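Local coordinates for LPXTG-motif cell wall anchor domain protein (Mobiluncus mulieris, PDB 5U5O), which probably mediates cell adhesion as a giant adhesin attached to the bacterial cell wall, of which this chain holds two Ig-like domains, at residues D31-Y36 with T97-T102; G41-I46 with A67-V72; Y123-A128 with V149-D154; T229-V234 with N262-V267; T250-V255 with N281-A286. All blocks are in the same frame, centred on the assembly; numbering follows the deposited sequence.

Contact 1: D31-Y36 with T97-T102; sequences DTVRLY and TEMDLT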
# COMPACT_ATOMS: atom_id res chain seq x y z
N ASP A 31 -19.14 -4.73 -0.02
CA ASP A 31 -19.20 -6.10 -0.55
C ASP A 31 -20.59 -6.29 -1.16
O ASP A 31 -21.55 -6.50 -0.46
CB ASP A 31 -18.93 -7.02 0.62
CG ASP A 31 -19.13 -8.49 0.29
OD1 ASP A 31 -19.25 -8.91 -0.91
OD2 ASP A 31 -19.11 -9.20 1.32
N THR A 32 -20.66 -6.04 -2.47
CA THR A 32 -21.92 -6.20 -3.20
C THR A 32 -22.07 -7.69 -3.52
O THR A 32 -21.25 -8.25 -4.24
CB THR A 32 -21.97 -5.34 -4.46
OG1 THR A 32 -21.85 -3.97 -4.08
CG2 THR A 32 -23.26 -5.49 -5.20
N VAL A 33 -23.10 -8.28 -2.94
CA VAL A 33 -23.33 -9.73 -3.02
C VAL A 33 -24.37 -10.06 -4.09
O VAL A 33 -25.42 -9.47 -4.16
CB VAL A 33 -23.78 -10.25 -1.65
CG1 VAL A 33 -23.96 -11.77 -1.71
CG2 VAL A 33 -22.77 -9.84 -0.56
N ARG A 34 -23.98 -11.00 -4.96
CA ARG A 34 -24.81 -11.43 -6.09
C ARG A 34 -25.23 -12.89 -5.84
O ARG A 34 -24.38 -13.77 -5.72
CB ARG A 34 -23.99 -11.31 -7.38
CG ARG A 34 -23.31 -9.96 -7.60
CD ARG A 34 -24.23 -8.98 -8.28
NE ARG A 34 -24.41 -9.28 -9.72
CZ ARG A 34 -25.12 -8.54 -10.57
NH1 ARG A 34 -25.70 -7.42 -10.14
NH2 ARG A 34 -25.24 -8.88 -11.85
N LEU A 35 -26.54 -13.07 -5.69
CA LEU A 35 -27.10 -14.39 -5.42
C LEU A 35 -27.70 -14.95 -6.70
O LEU A 35 -28.51 -14.32 -7.35
CB LEU A 35 -28.17 -14.32 -4.37
CG LEU A 35 -27.75 -13.69 -3.04
CD1 LEU A 35 -28.92 -13.63 -2.06
CD2 LEU A 35 -26.58 -14.40 -2.38
N TYR A 36 -27.27 -16.18 -7.06
CA TYR A 36 -27.59 -16.80 -8.38
C TYR A 36 -28.57 -17.95 -8.21
O TYR A 36 -28.31 -18.84 -7.42
CB TYR A 36 -26.32 -17.32 -9.04
CG TYR A 36 -25.22 -16.30 -9.13
CD1 TYR A 36 -25.45 -15.07 -9.73
CD2 TYR A 36 -23.97 -16.57 -8.65
CE1 TYR A 36 -24.45 -14.12 -9.82
CE2 TYR A 36 -22.95 -15.61 -8.71
CZ TYR A 36 -23.22 -14.41 -9.33
OH TYR A 36 -22.21 -13.44 -9.40
N THR A 97 -27.65 -7.88 -3.05
CA THR A 97 -27.71 -7.17 -1.77
C THR A 97 -26.29 -6.74 -1.44
O THR A 97 -25.40 -6.83 -2.29
CB THR A 97 -28.33 -8.07 -0.69
OG1 THR A 97 -28.52 -7.30 0.50
CG2 THR A 97 -27.50 -9.30 -0.39
N GLU A 98 -26.07 -6.18 -0.25
CA GLU A 98 -24.71 -5.74 0.10
C GLU A 98 -24.43 -5.85 1.58
O GLU A 98 -25.36 -5.88 2.39
CB GLU A 98 -24.47 -4.31 -0.36
CG GLU A 98 -25.36 -3.28 0.29
CD GLU A 98 -25.13 -1.89 -0.27
OE1 GLU A 98 -25.63 -1.60 -1.37
OE2 GLU A 98 -24.45 -1.09 0.41
N MET A 99 -23.15 -5.91 1.91
CA MET A 99 -22.69 -5.85 3.29
C MET A 99 -21.40 -5.03 3.34
O MET A 99 -20.71 -4.90 2.33
CB MET A 99 -22.48 -7.23 3.92
CG MET A 99 -22.02 -8.34 2.96
SD MET A 99 -21.40 -9.82 3.80
CE MET A 99 -22.79 -10.20 4.87
N ASP A 100 -21.12 -4.44 4.50
CA ASP A 100 -19.90 -3.68 4.71
C ASP A 100 -18.86 -4.49 5.47
O ASP A 100 -19.19 -5.19 6.42
CB ASP A 100 -20.20 -2.42 5.52
CG ASP A 100 -20.92 -1.35 4.72
OD1 ASP A 100 -20.95 -1.38 3.47
OD2 ASP A 100 -21.37 -0.38 5.38
N LEU A 101 -17.61 -4.37 5.04
CA LEU A 101 -16.47 -4.98 5.73
C LEU A 101 -15.48 -3.86 6.08
O LEU A 101 -14.85 -3.28 5.19
CB LEU A 101 -15.80 -6.03 4.83
CG LEU A 101 -16.65 -7.28 4.56
CD1 LEU A 101 -16.06 -8.08 3.40
CD2 LEU A 101 -16.74 -8.14 5.81
N THR A 102 -15.37 -3.55 7.37
CA THR A 102 -14.60 -2.40 7.82
C THR A 102 -13.30 -2.87 8.44
O THR A 102 -13.29 -3.69 9.36
CB THR A 102 -15.45 -1.54 8.75
OG1 THR A 102 -16.56 -1.03 8.01
CG2 THR A 102 -14.66 -0.37 9.30
O HOH W 1 -24.63 -2.75 -3.84
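Residues 31-36 and 97-102 lie on neighbouring antiparallel strands, with short axes at 147° to each other. Four backbone hydrogen bonds hold the register. Asp-31 and Met-99 form one hydrogen-bonded pair, Val-33 and Thr-97 the next. The bond from Asp-31 N to Met-99 O is 2.8 Å and runs nearly along the C=O axis. Val-33 N reaches Thr-97 O from above the carbonyl plane, also at 2.8 Å. The tight side carries Asp-31, Val-33, Thr-97 and Met-99. Asp-31 has CG anti to the backbone N (chi1 172°), so its carboxylate runs alongside the Met-99 chain. OD2 of Asp-31 comes 3.4 Å from SD of Met-99. The Met-99 chi1 of 32° is off a staggered position, which suggests some strain. Val-33 crosses the same chain obliquely, its CG2 3.9 Å from CG of Met-99. Asp-31 OD2 also lies close to OE1 of Glu-124 on strand 118-127. One of these two acids may therefore keep its proton. The opposite face is loose. Thr-32 and Glu-98 are paired there, but their polar ends meet through a water. That water lies 3.0 Å from Thr-32 OG1 and donates to Glu-98 OE1 at 2.9 Å. Solvent-exposed Glu-98 has a long, weak ion pair with Lys-30. One face turned inward, with Asp-31 among apolar side chains, and one wet face fit an Ig-like beta sandwich, the T-Q ester bond domain.

Contact 2: G41-I46 with A67-V72; sequences GKTYAI and ATTVKV
The strands 43-46 and 67-71 run antiparallel at 152°, and six backbone hydrogen bonds join residues 41-46 to 67-72. Tyr-44 with Val-70 and Ile-46 with Thr-68 are the hydrogen-bonded pairs. The straightest bond is at the end of the ladder, from Gly-41 N to Val-72 O, 2.8 Å with 174° at the hydrogen. Gly-41 is in a loop with a phi of 93°, where a CB would jam against the preceding carbonyl O. The face with Ile-46 and Val-70 is mostly apolar. The Ile-46 CG1 branch sits in the crowded position between backbone N and carbonyl carbon. There it lies side by side with Thr-68, CG1 to Thr-68 CG2 being 3.7 Å. Its tip, CD1, crosses to CG2 of Val-70 in one of that residue's two conformers, also 3.7 Å away. CG2 of Val-72 touches the Tyr-44 ring at CD1, 3.7 Å, on an oblique approach. The Tyr-44 OH is bonded to the backbone N of Glu-39. On the other face the extended Lys-71 chain passes Thr-43, with CG 3.6 Å from Thr-43 OG1. Its CE then reaches to 3.4 Å from Gly-41 O. A water donates to that same oxygen and accepts a weak bond from Lys-71 NZ. The two strands form a beta hairpin. Strand 118-127 flanks 43-52 on its other edge, with Ala-45 bonded to Trp-127. Ile-46 packs on Met-99 of strand 94-104, in the facing sheet.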
# COMPACT_ATOMS: atom_id res chain seq x y z
N GLY A 41 -38.70 -15.67 -1.67
CA GLY A 41 -39.44 -16.03 -0.47
C GLY A 41 -38.67 -16.82 0.57
O GLY A 41 -39.14 -16.97 1.69
N LYS A 42 -37.53 -17.40 0.20
CA LYS A 42 -36.69 -18.08 1.17
C LYS A 42 -35.73 -17.10 1.84
O LYS A 42 -35.31 -16.11 1.23
CB LYS A 42 -35.91 -19.24 0.52
CG LYS A 42 -36.83 -20.37 0.03
CD LYS A 42 -36.17 -21.74 -0.09
CE LYS A 42 -36.07 -22.48 1.24
NZ LYS A 42 -35.38 -23.80 1.13
N THR A 43 -35.33 -17.45 3.05
CA THR A 43 -34.42 -16.67 3.86
C THR A 43 -33.09 -17.39 3.98
O THR A 43 -32.99 -18.41 4.62
CB THR A 43 -34.98 -16.36 5.26
OG1 THR A 43 -36.21 -15.65 5.11
CG2 THR A 43 -33.98 -15.51 6.08
N TYR A 44 -32.07 -16.79 3.38
CA TYR A 44 -30.71 -17.31 3.38
C TYR A 44 -29.88 -16.51 4.38
O TYR A 44 -30.24 -15.37 4.76
CB TYR A 44 -30.08 -17.10 2.01
CG TYR A 44 -30.79 -17.86 0.92
CD1 TYR A 44 -31.94 -17.36 0.33
CD2 TYR A 44 -30.28 -19.06 0.42
CE1 TYR A 44 -32.61 -18.06 -0.68
CE2 TYR A 44 -30.93 -19.75 -0.60
CZ TYR A 44 -32.09 -19.24 -1.15
OH TYR A 44 -32.79 -19.90 -2.14
N ALA A 45 -28.78 -17.10 4.83
CA ALA A 45 -27.74 -16.34 5.55
C ALA A 45 -26.57 -16.19 4.61
O ALA A 45 -26.18 -17.10 3.88
CB ALA A 45 -27.31 -17.04 6.83
N ILE A 46 -25.97 -15.00 4.65
CA ILE A 46 -24.75 -14.69 3.93
C ILE A 46 -23.65 -14.25 4.88
O ILE A 46 -23.94 -13.56 5.89
CB ILE A 46 -24.96 -13.67 2.78
CG1 ILE A 46 -25.67 -12.40 3.26
CG2 ILE A 46 -25.71 -14.37 1.64
CD1 ILE A 46 -25.67 -11.31 2.21
N ALA A 67 -21.95 -10.84 8.72
CA ALA A 67 -22.95 -11.89 8.40
C ALA A 67 -24.32 -11.31 8.63
O ALA A 67 -24.48 -10.41 9.45
CB ALA A 67 -22.72 -13.13 9.24
N THR A 68 -25.30 -11.81 7.88
CA THR A 68 -26.68 -11.35 7.99
C THR A 68 -27.61 -12.35 7.32
O THR A 68 -27.14 -13.30 6.68
CB THR A 68 -26.88 -9.94 7.37
OG1 THR A 68 -28.20 -9.45 7.65
CG2 THR A 68 -26.64 -9.93 5.86
N THR A 69 -28.92 -12.15 7.46
CA THR A 69 -29.91 -12.93 6.75
C THR A 69 -30.55 -12.06 5.68
O THR A 69 -30.64 -10.83 5.82
CB THR A 69 -30.98 -13.51 7.68
OG1 THR A 69 -31.49 -12.49 8.53
CG2 THR A 69 -30.41 -14.64 8.51
N VAL A 70 -30.99 -12.72 4.60
CA VAL A 70 -31.59 -12.07 3.43
C VAL A 70 -32.81 -12.87 2.98
O VAL A 70 -32.68 -14.06 2.69
CB VAL A 70 -30.62 -12.03 2.24
CG1 VAL A 70 -31.31 -11.47 1.00
CG2 VAL A 70 -29.37 -11.23 2.56
N LYS A 71 -33.97 -12.23 2.93
CA LYS A 71 -35.17 -12.85 2.38
C LYS A 71 -35.26 -12.39 0.95
O LYS A 71 -35.46 -11.23 0.64
CB LYS A 71 -36.41 -12.48 3.17
CG LYS A 71 -37.61 -13.32 2.72
CD LYS A 71 -38.82 -13.12 3.60
CE LYS A 71 -39.94 -14.05 3.18
NZ LYS A 71 -41.10 -13.91 4.09
N VAL A 72 -35.09 -13.34 0.02
CA VAL A 72 -34.97 -12.98 -1.37
C VAL A 72 -36.31 -12.55 -1.93
O VAL A 72 -37.34 -13.21 -1.68
CB VAL A 72 -34.39 -14.16 -2.16
CG1 VAL A 72 -34.39 -13.88 -3.66
CG2 VAL A 72 -32.98 -14.43 -1.66
O HOH W 2 -41.87 -16.43 2.30

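Contact 3: Y123-A128 with V149-D154; sequences YEQLWA and VAKHND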
# COMPACT_ATOMS: atom_id res chain seq x y z
N TYR A 123 -14.08 -12.96 0.58
CA TYR A 123 -14.67 -14.31 0.47
C TYR A 123 -16.11 -14.19 0.92
O TYR A 123 -16.44 -13.35 1.77
CB TYR A 123 -13.90 -15.24 1.40
CG TYR A 123 -12.61 -15.83 0.83
CD1 TYR A 123 -11.89 -15.21 -0.21
CD2 TYR A 123 -12.13 -17.04 1.32
CE1 TYR A 123 -10.73 -15.78 -0.72
CE2 TYR A 123 -10.97 -17.61 0.81
CZ TYR A 123 -10.28 -16.98 -0.21
OH TYR A 123 -9.13 -17.57 -0.70
N GLU A 124 -16.99 -15.04 0.37
CA GLU A 124 -18.42 -15.01 0.70
C GLU A 124 -18.98 -16.42 0.74
O GLU A 124 -18.55 -17.31 -0.04
CB GLU A 124 -19.22 -14.21 -0.34
CG GLU A 124 -20.61 -13.79 0.11
CD GLU A 124 -20.58 -12.55 1.01
OE1 GLU A 124 -19.54 -11.85 1.07
OE2 GLU A 124 -21.60 -12.30 1.68
N GLN A 125 -19.90 -16.66 1.66
CA GLN A 125 -20.63 -17.93 1.70
C GLN A 125 -22.12 -17.67 1.79
O GLN A 125 -22.58 -16.67 2.41
CB GLN A 125 -20.17 -18.82 2.85
CG GLN A 125 -18.66 -19.04 2.92
CD GLN A 125 -17.94 -17.86 3.59
OE1 GLN A 125 -18.39 -17.36 4.61
NE2 GLN A 125 -16.84 -17.40 2.99
N LEU A 126 -22.88 -18.61 1.21
CA LEU A 126 -24.33 -18.58 1.19
C LEU A 126 -24.86 -19.82 1.88
O LEU A 126 -24.51 -20.94 1.46
CB LEU A 126 -24.82 -18.55 -0.27
CG LEU A 126 -26.32 -18.60 -0.52
CD1 LEU A 126 -27.01 -17.36 0.01
CD2 LEU A 126 -26.62 -18.83 -2.01
N TRP A 127 -25.78 -19.66 2.82
CA TRP A 127 -26.33 -20.73 3.64
C TRP A 127 -27.84 -20.79 3.37
O TRP A 127 -28.55 -19.78 3.46
CB TRP A 127 -26.09 -20.50 5.13
CG TRP A 127 -24.65 -20.51 5.57
CD1 TRP A 127 -23.74 -19.51 5.41
CD2 TRP A 127 -23.99 -21.55 6.29
NE1 TRP A 127 -22.55 -19.88 5.96
CE2 TRP A 127 -22.67 -21.12 6.52
CE3 TRP A 127 -24.38 -22.81 6.77
CZ2 TRP A 127 -21.73 -21.90 7.20
CZ3 TRP A 127 -23.45 -23.59 7.44
CH2 TRP A 127 -22.13 -23.13 7.64
N ALA A 128 -28.34 -21.98 3.03
CA ALA A 128 -29.78 -22.15 2.82
C ALA A 128 -30.56 -22.08 4.13
O ALA A 128 -30.04 -22.35 5.20
CB ALA A 128 -30.08 -23.47 2.13
N VAL A 149 -24.34 -23.77 1.16
CA VAL A 149 -24.70 -24.36 -0.15
C VAL A 149 -23.89 -23.79 -1.30
O VAL A 149 -23.84 -24.42 -2.37
CB VAL A 149 -26.21 -24.26 -0.46
CG1 VAL A 149 -27.00 -25.10 0.53
CG2 VAL A 149 -26.72 -22.83 -0.50
N ALA A 150 -23.26 -22.63 -1.10
CA ALA A 150 -22.38 -22.08 -2.12
C ALA A 150 -21.35 -21.20 -1.46
O ALA A 150 -21.63 -20.59 -0.42
CB ALA A 150 -23.16 -21.28 -3.14
N LYS A 151 -20.18 -21.13 -2.06
CA LYS A 151 -19.09 -20.27 -1.60
C LYS A 151 -18.47 -19.58 -2.78
O LYS A 151 -18.49 -20.07 -3.90
CB LYS A 151 -18.00 -21.10 -0.93
CG LYS A 151 -18.45 -21.98 0.22
CD LYS A 151 -17.29 -22.78 0.82
CE LYS A 151 -16.67 -23.75 -0.19
NZ LYS A 151 -15.75 -24.72 0.46
N HIS A 152 -17.86 -18.43 -2.47
CA HIS A 152 -16.99 -17.71 -3.38
C HIS A 152 -15.73 -17.37 -2.60
O HIS A 152 -15.54 -16.24 -2.12
CB HIS A 152 -17.70 -16.47 -3.94
CG HIS A 152 -17.02 -15.85 -5.11
ND1 HIS A 152 -15.85 -15.13 -4.97
CD2 HIS A 152 -17.36 -15.77 -6.41
CE1 HIS A 152 -15.48 -14.66 -6.15
NE2 HIS A 152 -16.38 -15.04 -7.05
N ASN A 153 -14.91 -18.40 -2.42
CA ASN A 153 -13.66 -18.32 -1.68
C ASN A 153 -12.51 -18.39 -2.68
O ASN A 153 -11.78 -19.40 -2.77
CB ASN A 153 -13.59 -19.43 -0.62
CG ASN A 153 -14.62 -19.28 0.50
OD1 ASN A 153 -15.45 -18.36 0.53
ND2 ASN A 153 -14.57 -20.20 1.45
N ASP A 154 -12.41 -17.33 -3.49
CA ASP A 154 -11.57 -17.34 -4.71
C ASP A 154 -10.45 -16.29 -4.54
O ASP A 154 -10.70 -15.08 -4.71
CB ASP A 154 -12.44 -17.02 -5.95
CG ASP A 154 -13.52 -18.08 -6.23
OD1 ASP A 154 -13.34 -19.27 -5.86
OD2 ASP A 154 -14.55 -17.74 -6.86
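This is an antiparallel strand pairing with an aromatic cover at one end and a bulge at the other. It joins strand 118-127 to the start of the long strand 150-178, on the sheet that also carries strand 43-52. Glu-124 and His-152 form a hydrogen-bonded pair. His-152 N gives a straight bond of 2.8 Å to Glu-124 O, in the carbonyl plane. The return bond, from Glu-124 N to His-152 O, is longer at 3.1 Å, and its donor stands 51° out of the carbonyl plane. Further on, Leu-126 N bonds to Ala-150 O at 2.9 Å. Leu-126 O faces two residues at once, Val-149 and Ala-150, and both of their N-H groups reach it only weakly. This is a classic beta bulge, and it starts the last strand of this Ig-like T-Q ester bond domain. Beside it, Val-149 CG1 packs 3.8 Å from Ala-128 CB. At the other end the backbone of Asn-153 passes over one face of the Tyr-123 ring. Its CA sits 3.5 Å from the ring centroid, only 9° off the normal, a CH-pi contact. The amide plane of Asn-153 is nearly parallel to the ring, 12° apart, and its CB comes 3.4 Å from CD2 of Tyr-123. Tyr-51 meets the Tyr-123 ring edge-to-face. Within 149-154, OD2 of Asp-154 stands 3.2 Å above the imidazole plane of His-152, over its centre. Gln-125 crosses Lys-151 obliquely through the CG atoms, while its NE2 is bonded to OE1 of Gln-49.

Contact 4: T229-V234 with N262-V267; sequences TISEDV and NGEAVV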
# COMPACT_ATOMS: atom_id res chain seq x y z
N THR A 229 20.06 7.09 3.88
CA THR A 229 21.42 7.54 4.12
C THR A 229 21.97 8.12 2.83
O THR A 229 21.67 7.67 1.72
CB THR A 229 22.33 6.42 4.67
OG1 THR A 229 22.42 5.34 3.74
CG2 THR A 229 21.79 5.90 6.00
N ILE A 230 22.78 9.17 3.01
CA ILE A 230 23.49 9.81 1.92
C ILE A 230 24.97 9.72 2.28
O ILE A 230 25.37 10.17 3.38
CB ILE A 230 23.07 11.31 1.82
CG1 ILE A 230 21.57 11.44 1.60
CG2 ILE A 230 23.80 11.99 0.68
CD1 ILE A 230 21.03 12.82 1.88
N SER A 231 25.79 9.24 1.36
CA SER A 231 27.21 9.03 1.58
C SER A 231 27.96 9.65 0.43
O SER A 231 27.75 9.26 -0.73
CB SER A 231 27.55 7.53 1.60
OG SER A 231 26.80 6.84 2.58
N GLU A 232 28.83 10.62 0.72
CA GLU A 232 29.69 11.20 -0.30
C GLU A 232 31.05 10.52 -0.30
O GLU A 232 31.57 10.18 0.75
CB GLU A 232 29.90 12.70 -0.04
CG GLU A 232 30.53 13.41 -1.22
CD GLU A 232 30.65 14.90 -1.04
OE1 GLU A 232 29.97 15.48 -0.16
OE2 GLU A 232 31.41 15.46 -1.84
N ASP A 233 31.65 10.37 -1.47
CA ASP A 233 33.05 10.01 -1.57
C ASP A 233 33.90 11.24 -1.28
O ASP A 233 34.29 11.98 -2.18
CB ASP A 233 33.35 9.43 -2.96
CG ASP A 233 34.78 8.95 -3.12
OD1 ASP A 233 35.64 9.17 -2.23
OD2 ASP A 233 35.05 8.31 -4.16
N VAL A 234 34.22 11.42 -0.00
CA VAL A 234 34.89 12.64 0.43
C VAL A 234 36.32 12.68 -0.09
O VAL A 234 36.79 13.74 -0.53
CB VAL A 234 34.86 12.82 1.97
CG1 VAL A 234 35.62 14.08 2.36
CG2 VAL A 234 33.43 12.90 2.47
N ASN A 262 31.92 12.73 8.78
CA ASN A 262 32.01 13.67 7.68
C ASN A 262 31.67 12.99 6.36
O ASN A 262 32.25 11.96 6.01
CB ASN A 262 33.40 14.28 7.63
CG ASN A 262 33.51 15.38 6.62
OD1 ASN A 262 32.72 16.31 6.62
ND2 ASN A 262 34.50 15.30 5.76
N GLY A 263 30.73 13.59 5.64
CA GLY A 263 30.28 13.05 4.35
C GLY A 263 29.14 12.04 4.43
O GLY A 263 28.71 11.54 3.38
N GLU A 264 28.63 11.77 5.64
CA GLU A 264 27.55 10.81 5.86
C GLU A 264 26.37 11.51 6.51
O GLU A 264 26.54 12.21 7.53
CB GLU A 264 28.01 9.69 6.80
CG GLU A 264 29.19 8.87 6.27
CD GLU A 264 28.82 7.99 5.11
OE1 GLU A 264 27.62 7.65 4.93
OE2 GLU A 264 29.74 7.62 4.36
N ALA A 265 25.18 11.36 5.95
CA ALA A 265 23.97 11.92 6.53
C ALA A 265 22.91 10.85 6.64
O ALA A 265 22.92 9.86 5.87
CB ALA A 265 23.45 13.05 5.67
N VAL A 266 21.99 11.06 7.55
CA VAL A 266 20.80 10.23 7.71
C VAL A 266 19.61 11.17 7.76
O VAL A 266 19.63 12.18 8.49
CB VAL A 266 20.85 9.39 8.99
CG1 VAL A 266 19.63 8.47 9.08
CG2 VAL A 266 22.13 8.57 9.05
N VAL A 267 18.55 10.85 7.02
CA VAL A 267 17.35 11.68 6.99
C VAL A 267 16.13 10.76 6.90
O VAL A 267 16.21 9.68 6.28
CB VAL A 267 17.43 12.70 5.83
CG1 VAL A 267 17.47 12.02 4.47
CG2 VAL A 267 16.33 13.74 5.91
O HOH W 3 31.63 8.84 3.23
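Ser-231 OG donates a short hydrogen bond of 2.6 Å to Glu-264 OE1, which accepts it on its syn lone pair. The serine is modelled in two conformers, and this is one of them. Glu-264 is bent at chi2 (-71°), which folds its carboxylate back across Ser-231. Its other oxygen, OE2, takes a bond of 2.5 Å from a water. The same water donates to Glu-232 O, so both carboxylate oxygens have a donor. The backbone adds three direct bonds. Ala-265 N reaches Ile-230 O at 2.8 Å in the carbonyl plane, and Ile-230 N returns to Ala-265 O from above that carbonyl plane. Glu-232 N meets Gly-263 O at 2.8 Å in an almost straight line, 171° at the hydrogen. Gly-263 has a phi of 89°, and a CB there would run into CG2 of Val-234, which packs 3.7 Å from CA of Gly-263. On the buried face CB of Ile-230 lies 4.2 Å from CB of Ala-265. On the other face Thr-229 CG2 and Val-266 CG2 run side by side, 4.1 Å apart. Asp-233 caps the following helix 234-241, its OD1 bonded to Gly-236 N. The paired strands 226-232 and 264-269 lie between 193-200 and 258-261 in an antiparallel sheet. Ile-230 packs across the domain on Phe-249 of strand 244-251 and on Leu-171 and Leu-173 of strand 150-178.

Contact 5: T250-V255 with N281-A286; sequences TAVNGV and NVEVTA
The carbonyl oxygen of Thr-285 is gripped by two hydrogen bonds. Thr-250 N reaches it at 3.0 Å, in the carbonyl plane. A water donates the second at 3.1 Å, and that water also bonds to Thr-250 OG1. The hydroxyl sits between backbone N and carbonyl carbon (chi1 54°), which turns it to the water. Thr-285 N bonds back to Thr-250 O from above the carbonyl plane, completing a hydrogen-bonded antiparallel pair. Next along, Val-252 N gives a longer bond of 3.2 Å to Glu-283 O, nearly along the C=O axis. From here the strands part, and water takes over. One water bridges Val-252 O and Glu-283 N at 2.8 Å from each. Another has three partners: it accepts from Asn-253 ND2 and donates to Asn-281 O and Glu-283 OE2. Its link to Asn-253 ND2 is 2.6 Å. The CG2 branch of Val-252 lies against the Glu-283 chain, 3.6 Å from OE2, in one of the two conformers of Glu-283. The buried face is apolar. Ala-251 CB meets Val-284 CG2 at 4.1 Å, and the CG1 branches of Val-255 and Val-282 cross obliquely. Val-282 and Val-284 pack further on Leu-171 of strand 150-178. Asn-253 and Gly-254, with phi of 64° and 75°, hold the positive-phi corners of a type I' beta turn from Val-252 to Val-255. Its closing bond, Val-255 N to Val-252 O, is weak. This is the end of an antiparallel edge pairing: strand 244-251 runs beside 281-291 and then leaves the sheet by the type I' turn, in the DUF5979 beta domain.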
# COMPACT_ATOMS: atom_id res chain seq x y z
N THR A 250 22.26 20.27 4.93
CA THR A 250 21.09 21.03 5.39
C THR A 250 19.87 20.51 4.65
O THR A 250 20.03 19.82 3.63
CB THR A 250 21.24 22.53 5.12
OG1 THR A 250 21.53 22.74 3.73
CG2 THR A 250 22.38 23.12 5.94
N ALA A 251 18.68 20.77 5.17
CA ALA A 251 17.44 20.45 4.46
C ALA A 251 16.46 21.58 4.65
O ALA A 251 16.55 22.33 5.62
CB ALA A 251 16.83 19.14 4.96
N VAL A 252 15.53 21.72 3.71
CA VAL A 252 14.48 22.73 3.80
C VAL A 252 13.25 22.17 4.51
O VAL A 252 13.20 20.99 4.88
CB VAL A 252 14.10 23.32 2.42
CG1 VAL A 252 15.32 23.93 1.74
CG2 VAL A 252 13.45 22.30 1.51
N ASN A 253 12.30 23.07 4.79
CA ASN A 253 11.01 22.72 5.41
C ASN A 253 11.15 22.17 6.84
O ASN A 253 10.28 21.45 7.32
CB ASN A 253 10.17 21.80 4.50
CG ASN A 253 9.65 22.52 3.27
OD1 ASN A 253 9.38 23.72 3.31
ND2 ASN A 253 9.48 21.79 2.18
N GLY A 254 12.25 22.50 7.50
CA GLY A 254 12.47 22.10 8.89
C GLY A 254 12.84 20.65 9.13
O GLY A 254 12.82 20.17 10.24
N VAL A 255 13.19 19.93 8.06
CA VAL A 255 13.55 18.52 8.18
C VAL A 255 14.95 18.44 8.78
O VAL A 255 15.88 19.07 8.29
CB VAL A 255 13.51 17.82 6.81
CG1 VAL A 255 14.07 16.40 6.89
CG2 VAL A 255 12.09 17.83 6.27
N ASN A 281 8.42 14.89 0.64
CA ASN A 281 9.37 15.22 -0.44
C ASN A 281 10.47 16.09 0.11
O ASN A 281 10.32 17.31 0.28
CB ASN A 281 8.66 15.87 -1.62
CG ASN A 281 7.61 14.95 -2.22
OD1 ASN A 281 7.92 13.85 -2.67
ND2 ASN A 281 6.36 15.38 -2.20
N VAL A 282 11.53 15.43 0.54
CA VAL A 282 12.61 16.04 1.28
C VAL A 282 13.64 16.57 0.30
O VAL A 282 13.91 15.91 -0.73
CB VAL A 282 13.22 14.99 2.24
CG1 VAL A 282 14.48 15.48 2.91
CG2 VAL A 282 12.19 14.52 3.26
N GLU A 283 14.24 17.73 0.63
CA GLU A 283 15.29 18.30 -0.20
C GLU A 283 16.51 18.60 0.66
O GLU A 283 16.43 19.44 1.59
CB GLU A 283 14.80 19.57 -0.89
CG GLU A 283 13.51 19.40 -1.67
CD GLU A 283 12.91 20.73 -2.06
OE1 GLU A 283 13.47 21.40 -2.96
OE2 GLU A 283 11.89 21.11 -1.46
N VAL A 284 17.63 17.94 0.38
CA VAL A 284 18.87 18.10 1.13
C VAL A 284 19.90 18.77 0.26
O VAL A 284 19.97 18.54 -0.96
CB VAL A 284 19.37 16.72 1.61
CG1 VAL A 284 20.78 16.78 2.20
CG2 VAL A 284 18.42 16.11 2.63
N THR A 285 20.72 19.66 0.85
CA THR A 285 21.88 20.20 0.19
C THR A 285 23.12 19.71 0.91
O THR A 285 23.17 19.79 2.15
CB THR A 285 21.81 21.74 0.16
OG1 THR A 285 20.68 22.12 -0.62
CG2 THR A 285 23.07 22.36 -0.45
N ALA A 286 24.10 19.23 0.14
CA ALA A 286 25.40 18.89 0.66
C ALA A 286 26.36 19.97 0.21
O ALA A 286 26.61 20.12 -0.98
CB ALA A 286 25.85 17.55 0.11
O HOH W 4 24.12 22.59 3.04
O HOH W 5 13.12 18.95 2.94
O HOH W 6 10.97 19.82 1.29

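The five contacts fall into two groups on opposite sides of the chain's centre. Contacts 1, 2 and 3 lie in the T-Q ester bond domain, with centres 11 to 13 Å apart. Contacts 4 and 5 lie in the DUF5979 domain, 14 Å apart. Between the groups the centres are about 48 to 63 Å apart. Contact 1 belongs to one sheet and contacts 2 and 3 to the facing one, where strands 43-52 and 118-127 are neighbours. Along the chain, contact 2 falls between the segments of contact 1, contact 3 follows, and contacts 4 and 5 interleave. Strand 150-178, broken on the way, starts in contact 3 and ends beside strand 281-291 of contact 5, joining two domains in an elongated adhesin fragment.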